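Local coordinates for RxLR effector protein 54 (Phytophthora infestans, PDB 5L7S) that binds the host autophagy protein ATG8CL through a C-terminal ATG8 interacting motif, stimulates autophagosome formation and so co-opts the autophagy machinery of the infected plant cell, at residues I22-E26 with Q63-D67; L27-L33 with D45-W49; D67-Y71 with S102-L107; L75-E81 with K137-P142. One frame throughout, in Å; residues are numbered along the deposited sequence.

Contact 1 (I22-E26 with Q63-D67)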
loop_
_atom_site.group_PDB
_atom_site.type_symbol
_atom_site.label_atom_id
_atom_site.label_comp_id
_atom_site.label_asym_id
_atom_site.label_seq_id
_atom_site.Cartn_x
_atom_site.Cartn_y
_atom_site.Cartn_z
ATOM N N ILE A 22 14.554 -17.772 -22.594
ATOM C CA ILE A 22 13.971 -16.436 -22.492
ATOM C C ILE A 22 13.499 -16.209 -21.053
ATOM O O ILE A 22 12.915 -17.106 -20.440
ATOM C CB ILE A 22 12.825 -16.220 -23.519
ATOM C CG1 ILE A 22 12.439 -14.738 -23.588
ATOM C CG2 ILE A 22 11.596 -17.084 -23.218
ATOM C CD1 ILE A 22 11.450 -14.417 -24.690
ATOM N N HIS A 23 13.786 -15.024 -20.514
ATOM C CA HIS A 23 13.457 -14.708 -19.122
ATOM C C HIS A 23 11.964 -14.366 -19.022
ATOM O O HIS A 23 11.458 -13.630 -19.870
ATOM C CB HIS A 23 14.317 -13.546 -18.618
ATOM C CG HIS A 23 14.236 -13.337 -17.138
ATOM N ND1 HIS A 23 13.433 -12.375 -16.568
ATOM C CD2 HIS A 23 14.851 -13.970 -16.110
ATOM C CE1 HIS A 23 13.556 -12.420 -15.254
ATOM N NE2 HIS A 23 14.411 -13.380 -14.949
ATOM N N PRO A 24 11.249 -14.894 -17.998
ATOM C CA PRO A 24 9.789 -14.684 -17.973
ATOM C C PRO A 24 9.313 -13.218 -17.952
ATOM O O PRO A 24 8.248 -12.934 -18.496
ATOM C CB PRO A 24 9.343 -15.425 -16.702
ATOM C CG PRO A 24 10.424 -16.411 -16.436
ATOM C CD PRO A 24 11.687 -15.730 -16.864
ATOM N N ARG A 25 10.070 -12.310 -17.331
ATOM C CA ARG A 25 9.756 -10.875 -17.424
ATOM C C ARG A 25 9.755 -10.384 -18.876
ATOM O O ARG A 25 8.850 -9.639 -19.270
ATOM C CB ARG A 25 10.695 -10.008 -16.567
ATOM C CG ARG A 25 10.246 -8.545 -16.496
ATOM C CD ARG A 25 10.992 -7.723 -15.453
ATOM N NE ARG A 25 10.435 -7.884 -14.104
ATOM C CZ ARG A 25 10.888 -8.709 -13.151
ATOM N NH1 ARG A 25 10.266 -8.739 -11.970
ATOM N NH2 ARG A 25 11.946 -9.507 -13.347
ATOM N N GLU A 26 10.750 -10.811 -19.660
ATOM C CA GLU A 26 10.838 -10.456 -21.089
ATOM C C GLU A 26 9.654 -11.018 -21.876
ATOM O O GLU A 26 9.058 -10.309 -22.689
ATOM C CB GLU A 26 12.136 -10.967 -21.726
ATOM C CG GLU A 26 13.427 -10.395 -21.149
ATOM C CD GLU A 26 14.683 -11.119 -21.633
ATOM O OE1 GLU A 26 15.760 -10.487 -21.622
ATOM O OE2 GLU A 26 14.616 -12.313 -22.014
ATOM N N GLN A 63 14.607 -18.286 -6.636
ATOM C CA GLN A 63 15.173 -16.925 -6.668
ATOM C C GLN A 63 15.388 -16.376 -8.094
ATOM O O GLN A 63 15.338 -15.164 -8.292
ATOM C CB GLN A 63 16.462 -16.819 -5.820
ATOM C CG GLN A 63 17.765 -17.302 -6.462
ATOM C CD GLN A 63 17.756 -18.777 -6.837
ATOM O OE1 GLN A 63 17.395 -19.638 -6.029
ATOM N NE2 GLN A 63 18.159 -19.075 -8.068
ATOM N N ALA A 64 15.609 -17.258 -9.075
ATOM C CA ALA A 64 15.721 -16.857 -10.494
ATOM C C ALA A 64 14.497 -16.079 -10.999
ATOM O O ALA A 64 14.626 -15.223 -11.875
ATOM C CB ALA A 64 15.968 -18.072 -11.383
ATOM N N PHE A 65 13.318 -16.406 -10.463
ATOM C CA PHE A 65 12.099 -15.617 -10.668
ATOM C C PHE A 65 11.126 -15.863 -9.504
ATOM O O PHE A 65 10.280 -16.762 -9.553
ATOM C CB PHE A 65 11.462 -15.956 -12.016
ATOM C CG PHE A 65 10.430 -14.959 -12.469
ATOM C CD1 PHE A 65 10.780 -13.629 -12.693
ATOM C CD2 PHE A 65 9.116 -15.349 -12.698
ATOM C CE1 PHE A 65 9.837 -12.707 -13.118
ATOM C CE2 PHE A 65 8.170 -14.430 -13.129
ATOM C CZ PHE A 65 8.530 -13.107 -13.339
ATOM N N SER A 66 11.280 -15.054 -8.454
ATOM C CA SER A 66 10.642 -15.289 -7.151
ATOM C C SER A 66 9.127 -15.124 -7.135
ATOM O O SER A 66 8.522 -14.682 -8.109
ATOM C CB SER A 66 11.245 -14.354 -6.093
ATOM O OG SER A 66 10.781 -13.022 -6.255
ATOM N N ASP A 67 8.532 -15.501 -6.004
ATOM C CA ASP A 67 7.125 -15.220 -5.722
ATOM C C ASP A 67 6.855 -13.722 -5.791
ATOM O O ASP A 67 5.872 -13.296 -6.402
ATOM C CB ASP A 67 6.721 -15.745 -4.332
ATOM C CG ASP A 67 6.563 -17.259 -4.291
ATOM O OD1 ASP A 67 6.869 -17.938 -5.288
ATOM O OD2 ASP A 67 6.124 -17.782 -3.249
#
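The beginning of helix 24-30, in WY-domain 1, packs on the loop that leads into helix 67-75 of WY-domain 2, and the ring of Phe-65 is the centre of the meeting. Pro-24 lies over one face of this ring: its CB is 4.0 Å from the centroid of the Phe-65 ring and only 17° off the ring normal, a CH-pi contact. With CG anti to the backbone N (chi1 -165°), the Phe-65 side chain is directed at the proline, and the two run antiparallel alongside one another. Arg-25 comes to the rim of the same ring instead. Its NH2 stands 3.8 Å from Phe-65 CE1, in the plane of the phenyl ring, while that CE1 lies over one face of the guanidinium, so the two flat groups are steeply inclined and do not stack. On the joint between these two helical WY units, His-23 forms the third approach. Its ring is nearly perpendicular to that of Phe-65, with His-23 CE1 4.0 Å from Phe-65 CD1, in an oblique pairing. Ala-64 O lies at the edge of the His-23 ring, 3.6 Å from NE2, with no hydrogen bond between them. His-23 occupies the N-cap position of helix 24-30, and its backbone N donates to Glu-26 OE2 at 3.2 Å, from above the carboxylate plane, the backbone-to-side-chain half of a capping box. Helix 44-60 backs the contact: Pro-24 also touches Val-53 and Phe-56, and Phe-65 rests on Trp-49. The backbone O of Phe-65 accepts a hydrogen bond from Arg-57 NE.

Contact 2 (L27-L33 with D45-W49)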
loop_
_atom_site.group_PDB
_atom_site.type_symbol
_atom_site.label_atom_id
_atom_site.label_comp_id
_atom_site.label_asym_id
_atom_site.label_seq_id
_atom_site.Cartn_x
_atom_site.Cartn_y
_atom_site.Cartn_z
ATOM N N LEU A 27 9.322 -12.285 -21.633
ATOM C CA LEU A 27 8.192 -12.929 -22.313
ATOM C C LEU A 27 6.854 -12.306 -21.918
ATOM O O LEU A 27 5.975 -12.149 -22.760
ATOM C CB LEU A 27 8.160 -14.443 -22.048
ATOM C CG LEU A 27 7.101 -15.219 -22.855
ATOM C CD1 LEU A 27 7.404 -15.176 -24.348
ATOM C CD2 LEU A 27 6.967 -16.659 -22.390
ATOM N N PHE A 28 6.701 -11.968 -20.640
ATOM C CA PHE A 28 5.493 -11.290 -20.152
ATOM C C PHE A 28 5.215 -10.007 -20.953
ATOM O O PHE A 28 4.074 -9.755 -21.359
ATOM C CB PHE A 28 5.630 -10.978 -18.657
ATOM C CG PHE A 28 4.352 -10.545 -18.003
ATOM C CD1 PHE A 28 3.426 -11.488 -17.568
ATOM C CD2 PHE A 28 4.077 -9.194 -17.804
ATOM C CE1 PHE A 28 2.246 -11.092 -16.952
ATOM C CE2 PHE A 28 2.898 -8.792 -17.193
ATOM C CZ PHE A 28 1.982 -9.741 -16.768
ATOM N N GLY A 29 6.272 -9.230 -21.194
ATOM C CA GLY A 29 6.214 -8.040 -22.042
ATOM C C GLY A 29 5.782 -8.283 -23.483
ATOM O O GLY A 29 4.821 -7.662 -23.951
ATOM N N VAL A 30 6.462 -9.193 -24.182
ATOM C CA VAL A 30 6.180 -9.437 -25.611
ATOM C C VAL A 30 4.839 -10.145 -25.853
ATOM O O VAL A 30 4.208 -9.941 -26.891
ATOM C CB VAL A 30 7.328 -10.184 -26.344
ATOM C CG1 VAL A 30 8.663 -9.473 -26.127
ATOM C CG2 VAL A 30 7.406 -11.649 -25.932
ATOM N N LEU A 31 4.407 -10.966 -24.897
ATOM C CA LEU A 31 3.058 -11.538 -24.924
ATOM C C LEU A 31 1.985 -10.533 -24.494
ATOM O O LEU A 31 0.798 -10.841 -24.596
ATOM C CB LEU A 31 2.970 -12.788 -24.036
ATOM C CG LEU A 31 3.817 -14.011 -24.403
ATOM C CD1 LEU A 31 3.515 -15.151 -23.442
ATOM C CD2 LEU A 31 3.577 -14.456 -25.835
ATOM N N SER A 32 2.398 -9.364 -23.990
ATOM C CA SER A 32 1.496 -8.260 -23.634
ATOM C C SER A 32 0.427 -8.717 -22.642
ATOM O O SER A 32 -0.766 -8.466 -22.820
ATOM C CB SER A 32 0.868 -7.641 -24.889
ATOM O OG SER A 32 1.868 -7.184 -25.782
ATOM N N LEU A 33 0.878 -9.413 -21.604
ATOM C CA LEU A 33 -0.014 -9.931 -20.571
ATOM C C LEU A 33 -0.363 -8.847 -19.546
ATOM O O LEU A 33 -1.305 -9.009 -18.770
ATOM C CB LEU A 33 0.608 -11.160 -19.903
ATOM C CG LEU A 33 0.743 -12.390 -20.815
ATOM C CD1 LEU A 33 1.731 -13.389 -20.236
ATOM C CD2 LEU A 33 -0.606 -13.054 -21.062
ATOM N N ASP A 45 -2.336 -17.619 -23.462
ATOM C CA ASP A 45 -0.998 -17.027 -23.383
ATOM C C ASP A 45 -0.512 -16.885 -21.944
ATOM O O ASP A 45 0.673 -17.086 -21.675
ATOM C CB ASP A 45 -0.949 -15.663 -24.077
ATOM C CG ASP A 45 -1.098 -15.770 -25.580
ATOM O OD1 ASP A 45 -2.184 -16.184 -26.044
ATOM O OD2 ASP A 45 -0.130 -15.433 -26.296
ATOM N N PHE A 46 -1.418 -16.532 -21.031
ATOM C CA PHE A 46 -1.078 -16.446 -19.607
ATOM C C PHE A 46 -0.803 -17.826 -19.012
ATOM O O PHE A 46 0.206 -18.019 -18.332
ATOM C CB PHE A 46 -2.175 -15.732 -18.804
ATOM C CG PHE A 46 -1.813 -15.505 -17.357
ATOM C CD1 PHE A 46 -0.712 -14.723 -17.019
ATOM C CD2 PHE A 46 -2.559 -16.082 -16.332
ATOM C CE1 PHE A 46 -0.363 -14.519 -15.695
ATOM C CE2 PHE A 46 -2.216 -15.877 -15.004
ATOM C CZ PHE A 46 -1.115 -15.095 -14.685
ATOM N N VAL A 47 -1.691 -18.782 -19.283
ATOM C CA VAL A 47 -1.523 -20.160 -18.792
ATOM C C VAL A 47 -0.170 -20.715 -19.254
ATOM O O VAL A 47 0.585 -21.263 -18.452
ATOM C CB VAL A 47 -2.675 -21.094 -19.248
ATOM C CG1 VAL A 47 -2.484 -22.501 -18.688
ATOM C CG2 VAL A 47 -4.032 -20.531 -18.827
ATOM N N GLN A 48 0.125 -20.546 -20.543
ATOM C CA GLN A 48 1.426 -20.916 -21.113
ATOM C C GLN A 48 2.587 -20.201 -20.415
ATOM O O GLN A 48 3.615 -20.817 -20.127
ATOM C CB GLN A 48 1.465 -20.639 -22.627
ATOM C CG GLN A 48 0.791 -21.704 -23.488
ATOM C CD GLN A 48 1.659 -22.940 -23.692
ATOM O OE1 GLN A 48 1.735 -23.812 -22.824
ATOM N NE2 GLN A 48 2.315 -23.022 -24.844
ATOM N N TRP A 49 2.421 -18.907 -20.145
ATOM C CA TRP A 49 3.432 -18.144 -19.407
ATOM C C TRP A 49 3.719 -18.750 -18.030
ATOM O O TRP A 49 4.875 -18.814 -17.619
ATOM C CB TRP A 49 3.040 -16.663 -19.270
ATOM C CG TRP A 49 4.083 -15.863 -18.573
ATOM C CD1 TRP A 49 5.258 -15.426 -19.096
ATOM C CD2 TRP A 49 4.062 -15.431 -17.209
ATOM N NE1 TRP A 49 5.973 -14.739 -18.149
ATOM C CE2 TRP A 49 5.262 -14.726 -16.979
ATOM C CE3 TRP A 49 3.144 -15.569 -16.160
ATOM C CZ2 TRP A 49 5.573 -14.156 -15.741
ATOM C CZ3 TRP A 49 3.451 -15.000 -14.926
ATOM C CH2 TRP A 49 4.660 -14.303 -14.728
#
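This is a buried, apolar helix-to-helix contact inside WY-domain 1, where helix 24-30 and the turn after it pack on the first part of helix 44-60 around Trp-49. Trp-49 is probably the tryptophan of the WY motif. Phe-28 meets it edge-to-face: its CD1 lies over the centre of one indole face, 3.8 Å from Trp-49 CE2, and the ring planes are 61° apart. Both residues hold CG anti to the backbone N (chi1 -168° for Phe-28), which sets their rings against each other. Leu-27 approaches the edge of the indole, CD2 to Trp-49 CD1 at 3.9 Å, and the indole NE1 is engaged by Pro-24 O. The chain ends helix 24-30 in a Schellman motif, with Ser-32 at positive phi and Leu-33 N bonded to Phe-28 O at 3.2 Å. That turn swings Leu-33 back into the interface, where its two methyls divide the work. CD2 lies 3.8 Å from Phe-46 CB, and CD1 reaches Trp-49 CB at 3.7 Å. Farther out, Leu-31 CD2 lies 3.9 Å from Asp-45 OD2.

Contact 3 (D67-Y71 with S102-L107)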
loop_
_atom_site.group_PDB
_atom_site.type_symbol
_atom_site.label_atom_id
_atom_site.label_comp_id
_atom_site.label_asym_id
_atom_site.label_seq_id
_atom_site.Cartn_x
_atom_site.Cartn_y
_atom_site.Cartn_z
ATOM N N ASP A 67 8.532 -15.501 -6.004
ATOM C CA ASP A 67 7.125 -15.220 -5.722
ATOM C C ASP A 67 6.855 -13.722 -5.791
ATOM O O ASP A 67 5.872 -13.296 -6.402
ATOM C CB ASP A 67 6.721 -15.745 -4.332
ATOM C CG ASP A 67 6.563 -17.259 -4.291
ATOM O OD1 ASP A 67 6.869 -17.938 -5.288
ATOM O OD2 ASP A 67 6.124 -17.782 -3.249
ATOM N N LEU A 68 7.734 -12.931 -5.178
ATOM C CA LEU A 68 7.580 -11.478 -5.165
ATOM C C LEU A 68 7.773 -10.854 -6.551
ATOM O O LEU A 68 7.000 -9.963 -6.929
ATOM C CB LEU A 68 8.520 -10.836 -4.140
ATOM C CG LEU A 68 8.296 -11.228 -2.673
ATOM C CD1 LEU A 68 9.195 -10.386 -1.779
ATOM C CD2 LEU A 68 6.838 -11.089 -2.245
ATOM N N ASP A 69 8.774 -11.326 -7.301
ATOM C CA ASP A 69 8.931 -10.958 -8.721
ATOM C C ASP A 69 7.606 -11.152 -9.456
ATOM O O ASP A 69 7.142 -10.248 -10.163
ATOM C CB ASP A 69 10.004 -11.811 -9.427
ATOM C CG ASP A 69 11.431 -11.477 -8.998
ATOM O OD1 ASP A 69 11.691 -10.361 -8.499
ATOM O OD2 ASP A 69 12.305 -12.354 -9.177
ATOM N N ILE A 70 7.000 -12.325 -9.267
ATOM C CA ILE A 70 5.705 -12.636 -9.868
ATOM C C ILE A 70 4.617 -11.706 -9.334
ATOM O O ILE A 70 3.844 -11.163 -10.114
ATOM C CB ILE A 70 5.295 -14.112 -9.646
ATOM C CG1 ILE A 70 6.240 -15.053 -10.407
ATOM C CG2 ILE A 70 3.858 -14.360 -10.105
ATOM C CD1 ILE A 70 6.243 -16.479 -9.888
ATOM N N TYR A 71 4.557 -11.527 -8.016
ATOM C CA TYR A 71 3.495 -10.721 -7.402
ATOM C C TYR A 71 3.535 -9.269 -7.867
ATOM O O TYR A 71 2.515 -8.716 -8.279
ATOM C CB TYR A 71 3.562 -10.777 -5.872
ATOM C CG TYR A 71 2.361 -10.152 -5.176
ATOM C CD1 TYR A 71 1.101 -10.739 -5.262
ATOM C CD2 TYR A 71 2.487 -8.977 -4.430
ATOM C CE1 TYR A 71 -0.002 -10.176 -4.628
ATOM C CE2 TYR A 71 1.390 -8.404 -3.792
ATOM C CZ TYR A 71 0.147 -9.005 -3.893
ATOM O OH TYR A 71 -0.947 -8.447 -3.261
ATOM N N SER A 102 2.794 -21.986 -3.213
ATOM C CA SER A 102 3.995 -21.189 -2.936
ATOM C C SER A 102 3.664 -19.708 -2.776
ATOM O O SER A 102 4.130 -19.064 -1.835
ATOM C CB SER A 102 5.043 -21.367 -4.040
ATOM O OG SER A 102 6.193 -20.579 -3.782
ATOM N N MET A 103 2.859 -19.185 -3.700
ATOM C CA MET A 103 2.405 -17.795 -3.660
ATOM C C MET A 103 1.616 -17.519 -2.385
ATOM O O MET A 103 1.959 -16.612 -1.626
ATOM C CB MET A 103 1.524 -17.473 -4.874
ATOM C CG MET A 103 2.234 -17.448 -6.225
ATOM S SD MET A 103 3.614 -16.295 -6.389
ATOM C CE MET A 103 2.952 -14.787 -5.676
ATOM N N GLU A 104 0.579 -18.321 -2.146
ATOM C CA GLU A 104 -0.269 -18.162 -0.961
ATOM C C GLU A 104 0.526 -18.187 0.340
ATOM O O GLU A 104 0.241 -17.409 1.251
ATOM C CB GLU A 104 -1.375 -19.218 -0.925
ATOM C CG GLU A 104 -2.381 -19.067 -2.057
ATOM C CD GLU A 104 -3.788 -19.495 -1.695
ATOM O OE1 GLU A 104 -3.950 -20.469 -0.931
ATOM O OE2 GLU A 104 -4.738 -18.853 -2.195
ATOM N N LYS A 105 1.530 -19.062 0.411
ATOM C CA LYS A 105 2.447 -19.104 1.554
ATOM C C LYS A 105 3.255 -17.811 1.662
ATOM O O LYS A 105 3.366 -17.237 2.744
ATOM C CB LYS A 105 3.398 -20.301 1.459
ATOM C CG LYS A 105 4.217 -20.534 2.721
ATOM C CD LYS A 105 5.211 -21.668 2.546
ATOM C CE LYS A 105 6.212 -21.709 3.690
ATOM N NZ LYS A 105 7.312 -22.677 3.423
ATOM N N SER A 106 3.808 -17.357 0.539
ATOM C CA SER A 106 4.555 -16.092 0.501
ATOM C C SER A 106 3.740 -14.842 0.866
ATOM O O SER A 106 4.334 -13.839 1.241
ATOM C CB SER A 106 5.224 -15.885 -0.863
ATOM O OG SER A 106 6.444 -16.600 -0.932
ATOM N N LEU A 107 2.408 -14.903 0.758
ATOM C CA LEU A 107 1.522 -13.772 1.089
ATOM C C LEU A 107 0.622 -13.983 2.316
ATOM O O LEU A 107 -0.292 -13.187 2.546
ATOM C CB LEU A 107 0.631 -13.454 -0.119
ATOM C CG LEU A 107 1.304 -13.288 -1.482
ATOM C CD1 LEU A 107 0.261 -12.929 -2.521
ATOM C CD2 LEU A 107 2.398 -12.234 -1.440
#
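Asp-67 turns its CG anti to its own carbonyl carbon (chi1 -75°), and from there the carboxylate reaches two serines of helix 97-106. Met-103 folds back at both chi2 and chi3, bringing its thioether alongside the aspartate. The contact joins helix 67-75 and helix 97-106 of WY-domain 2, an all-helical unit; here the two short segments run nearly at right angles, 91° between their directions, with axes 10.2 Å apart. Asp-67 OD2 takes two hydrogen bonds from this partner. Ser-102 OG donates to the syn lone pair of Asp-67 OD2 at 2.8 Å, and Ser-106 OG reaches the same Asp-67 OD2 at 2.6 Å on the anti side, 22° out of the carboxylate plane. The two donors stand one turn apart on the same helix, so a single oxygen spans that turn. The other oxygen, OD1, forms a salt bridge with Arg-57 of helix 44-60, and the bonds to both oxygens limit rotation of the buried carboxylate. Arg-57 and the helix start at Asp-67 would tend to favour the anion. Met-103 SD lies 3.7 Å from Asp-67 CG; the apolar neighbours of the thioether are Ile-70 CG2, 4.2 Å from SD, and Tyr-71 CB, 4.1 Å from CE. Phe-87 of helix 80-91 also touches Met-103, Tyr-71 and Leu-107. One turn along from Asp-67, the Tyr-71 ring receives Leu-107: CD2 stands over the middle of one ring face, 4.2 Å from the centroid, and the sister methyl CD1 lies 3.5 Å from Tyr-71 CE1.

Contact 4 (L75-E81 with K137-P142)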
loop_
_atom_site.group_PDB
_atom_site.type_symbol
_atom_site.label_atom_id
_atom_site.label_comp_id
_atom_site.label_asym_id
_atom_site.label_seq_id
_atom_site.Cartn_x
_atom_site.Cartn_y
_atom_site.Cartn_z
ATOM N N LEU A 75 0.918 -7.132 -10.055
ATOM C CA LEU A 75 0.277 -6.059 -9.289
ATOM C C LEU A 75 0.212 -4.749 -10.074
ATOM O O LEU A 75 -0.718 -3.964 -9.874
ATOM C CB LEU A 75 0.995 -5.830 -7.950
ATOM C CG LEU A 75 0.353 -4.840 -6.965
ATOM C CD1 LEU A 75 -1.008 -5.333 -6.497
ATOM C CD2 LEU A 75 1.270 -4.597 -5.777
ATOM N N LYS A 76 1.184 -4.515 -10.959
ATOM C CA LYS A 76 1.179 -3.316 -11.804
ATOM C C LYS A 76 -0.137 -3.141 -12.563
ATOM O O LYS A 76 -0.612 -2.015 -12.700
ATOM C CB LYS A 76 2.359 -3.312 -12.782
ATOM C CG LYS A 76 3.709 -3.053 -12.121
ATOM C CD LYS A 76 4.780 -2.639 -13.123
ATOM C CE LYS A 76 5.068 -3.741 -14.141
ATOM N NZ LYS A 76 6.236 -3.445 -15.019
ATOM N N THR A 77 -0.728 -4.248 -13.022
ATOM C CA THR A 77 -1.972 -4.213 -13.805
ATOM C C THR A 77 -3.118 -5.118 -13.297
ATOM O O THR A 77 -4.094 -5.339 -14.021
ATOM C CB THR A 77 -1.666 -4.527 -15.288
ATOM O OG1 THR A 77 -1.102 -5.840 -15.399
ATOM C CG2 THR A 77 -0.682 -3.501 -15.861
ATOM N N ASN A 78 -3.008 -5.629 -12.069
ATOM C CA ASN A 78 -4.123 -6.310 -11.385
ATOM C C ASN A 78 -4.211 -5.849 -9.942
ATOM O O ASN A 78 -3.203 -5.442 -9.364
ATOM C CB ASN A 78 -3.951 -7.833 -11.395
ATOM C CG ASN A 78 -3.961 -8.421 -12.792
ATOM O OD1 ASN A 78 -5.009 -8.836 -13.299
ATOM N ND2 ASN A 78 -2.792 -8.466 -13.420
ATOM N N SER A 79 -5.407 -5.924 -9.362
ATOM C CA SER A 79 -5.616 -5.546 -7.959
ATOM C C SER A 79 -5.236 -6.702 -7.022
ATOM O O SER A 79 -5.332 -7.866 -7.422
ATOM C CB SER A 79 -7.073 -5.128 -7.710
ATOM O OG SER A 79 -7.961 -6.232 -7.734
ATOM N N PRO A 80 -4.828 -6.390 -5.769
ATOM C CA PRO A 80 -4.569 -7.417 -4.746
ATOM C C PRO A 80 -5.685 -8.458 -4.594
ATOM O O PRO A 80 -5.400 -9.628 -4.352
ATOM C CB PRO A 80 -4.447 -6.599 -3.458
ATOM C CG PRO A 80 -3.933 -5.284 -3.907
ATOM C CD PRO A 80 -4.565 -5.037 -5.243
ATOM N N GLU A 81 -6.930 -8.021 -4.767
ATOM C CA GLU A 81 -8.109 -8.867 -4.593
ATOM C C GLU A 81 -8.209 -9.877 -5.738
ATOM O O GLU A 81 -8.473 -11.057 -5.502
ATOM C CB GLU A 81 -9.386 -8.016 -4.509
ATOM C CG GLU A 81 -9.477 -7.093 -3.284
ATOM C CD GLU A 81 -8.555 -5.861 -3.315
ATOM O OE1 GLU A 81 -7.924 -5.561 -4.360
ATOM O OE2 GLU A 81 -8.450 -5.180 -2.273
ATOM N N LYS A 137 -0.488 1.343 -5.124
ATOM C CA LYS A 137 -1.334 0.257 -4.622
ATOM C C LYS A 137 -0.993 -0.214 -3.198
ATOM O O LYS A 137 -1.745 -1.013 -2.638
ATOM C CB LYS A 137 -1.328 -0.923 -5.612
ATOM C CG LYS A 137 -2.058 -0.585 -6.905
ATOM C CD LYS A 137 -2.022 -1.689 -7.942
ATOM C CE LYS A 137 -3.021 -1.409 -9.054
ATOM N NZ LYS A 137 -2.970 -2.419 -10.142
ATOM N N LEU A 138 0.101 0.292 -2.613
ATOM C CA LEU A 138 0.569 -0.112 -1.268
ATOM C C LEU A 138 -0.532 -0.382 -0.233
ATOM O O LEU A 138 -0.628 -1.496 0.275
ATOM C CB LEU A 138 1.551 0.922 -0.696
ATOM C CG LEU A 138 2.209 0.599 0.657
ATOM C CD1 LEU A 138 3.048 -0.665 0.562
ATOM C CD2 LEU A 138 3.061 1.762 1.145
ATOM N N ASP A 139 -1.367 0.612 0.061
ATOM C CA ASP A 139 -2.396 0.459 1.113
ATOM C C ASP A 139 -3.518 -0.566 0.848
ATOM O O ASP A 139 -4.338 -0.801 1.736
ATOM C CB ASP A 139 -3.004 1.817 1.537
ATOM C CG ASP A 139 -3.645 2.591 0.386
ATOM O OD1 ASP A 139 -3.456 2.212 -0.793
ATOM O OD2 ASP A 139 -4.338 3.594 0.673
ATOM N N ASP A 140 -3.557 -1.170 -0.341
ATOM C CA ASP A 140 -4.465 -2.288 -0.617
ATOM C C ASP A 140 -3.795 -3.666 -0.557
ATOM O O ASP A 140 -4.498 -4.678 -0.594
ATOM C CB ASP A 140 -5.142 -2.099 -1.981
ATOM C CG ASP A 140 -6.060 -0.880 -2.021
ATOM O OD1 ASP A 140 -6.726 -0.577 -1.002
ATOM O OD2 ASP A 140 -6.123 -0.225 -3.083
ATOM N N THR A 141 -2.464 -3.723 -0.460
ATOM C CA THR A 141 -1.765 -5.011 -0.466
ATOM C C THR A 141 -1.828 -5.660 0.920
ATOM O O THR A 141 -1.623 -4.976 1.925
ATOM C CB THR A 141 -0.285 -4.906 -0.912
ATOM O OG1 THR A 141 0.488 -4.211 0.072
ATOM C CG2 THR A 141 -0.173 -4.195 -2.247
ATOM N N PRO A 142 -2.115 -6.979 0.981
ATOM C CA PRO A 142 -2.097 -7.671 2.272
ATOM C C PRO A 142 -0.750 -7.606 2.996
ATOM O O PRO A 142 -0.732 -7.463 4.215
ATOM C CB PRO A 142 -2.452 -9.122 1.907
ATOM C CG PRO A 142 -2.190 -9.242 0.450
ATOM C CD PRO A 142 -2.495 -7.894 -0.113
#
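Lys-137 and Pro-80 are the two main points at which the turn between helices 67-75 and 80-91, in WY-domain 2, meets the 3-10 segment that precedes helix 142-155, in WY-domain 3; the contact thus joins two successive WY repeats. Both hydrogen bonds between the two segments come from the Lys-137 ammonium. Its chain is extended beyond CG, which carries NZ across to two backbone carbonyls of the turn. Leu-75 O receives NZ at 2.7 Å, nearly along the C=O axis (164°), whereas Asn-78 O receives it at 3.1 Å from above the carbonyl plane, 74° out of it. The ammonium therefore ties together the two ends of the turn; Asn-78 ND2 also bonds back to Leu-74 O, near the end of helix 67-75. Apolar contacts flank these bonds. The methylenes of Lys-137 run antiparallel to the Leu-75 side chain, CD 4.0 Å from Leu-75 CD1, and Leu-75 CD2 meets Thr-141 CG2 at 3.8 Å, the leucine and threonine lying roughly perpendicular. Pro-80 CB is 4.1 Å from Pro-142 CD. The Pro-80 ring also makes van der Waals contact with the Asp-140 carbonyl, its CG 3.4 Å from Asp-140 O. Helix starts make up the last group: Ser-79 and Thr-141 hold the N-cap positions of the helices that begin at Pro-80 and Pro-142. Thr-141 OG1 bonds to the backbone N of Phe-144 and also donates to Leu-138 O at 2.9 Å, in the carbonyl plane and on a lone pair.

The four contacts lie in WY-domains 1 to 3; contact 2 falls between the segments of contact 1, and the segments of contacts 3 and 4 interleave. Contacts 1 and 2 share helix 24-30, with centres 12 Å apart, and are tied by the indole: Trp-49 NE1 lies 2.9 Å from Pro-24 O, a probable hydrogen bond, and Trp-49 CZ2 packs 3.7 Å from Phe-65 CE2. Contact 1 passes into contact 3 through Asp-67, which belongs to both, and through Phe-65 lying against Ile-70. Tyr-71 then links contact 3 to contact 4, its OH 3.6 Å from Pro-142 CD. The C-terminal ATG8 interacting motif lies beyond the modelled chain, and the WY-domains are dispensable for ATG8CL binding.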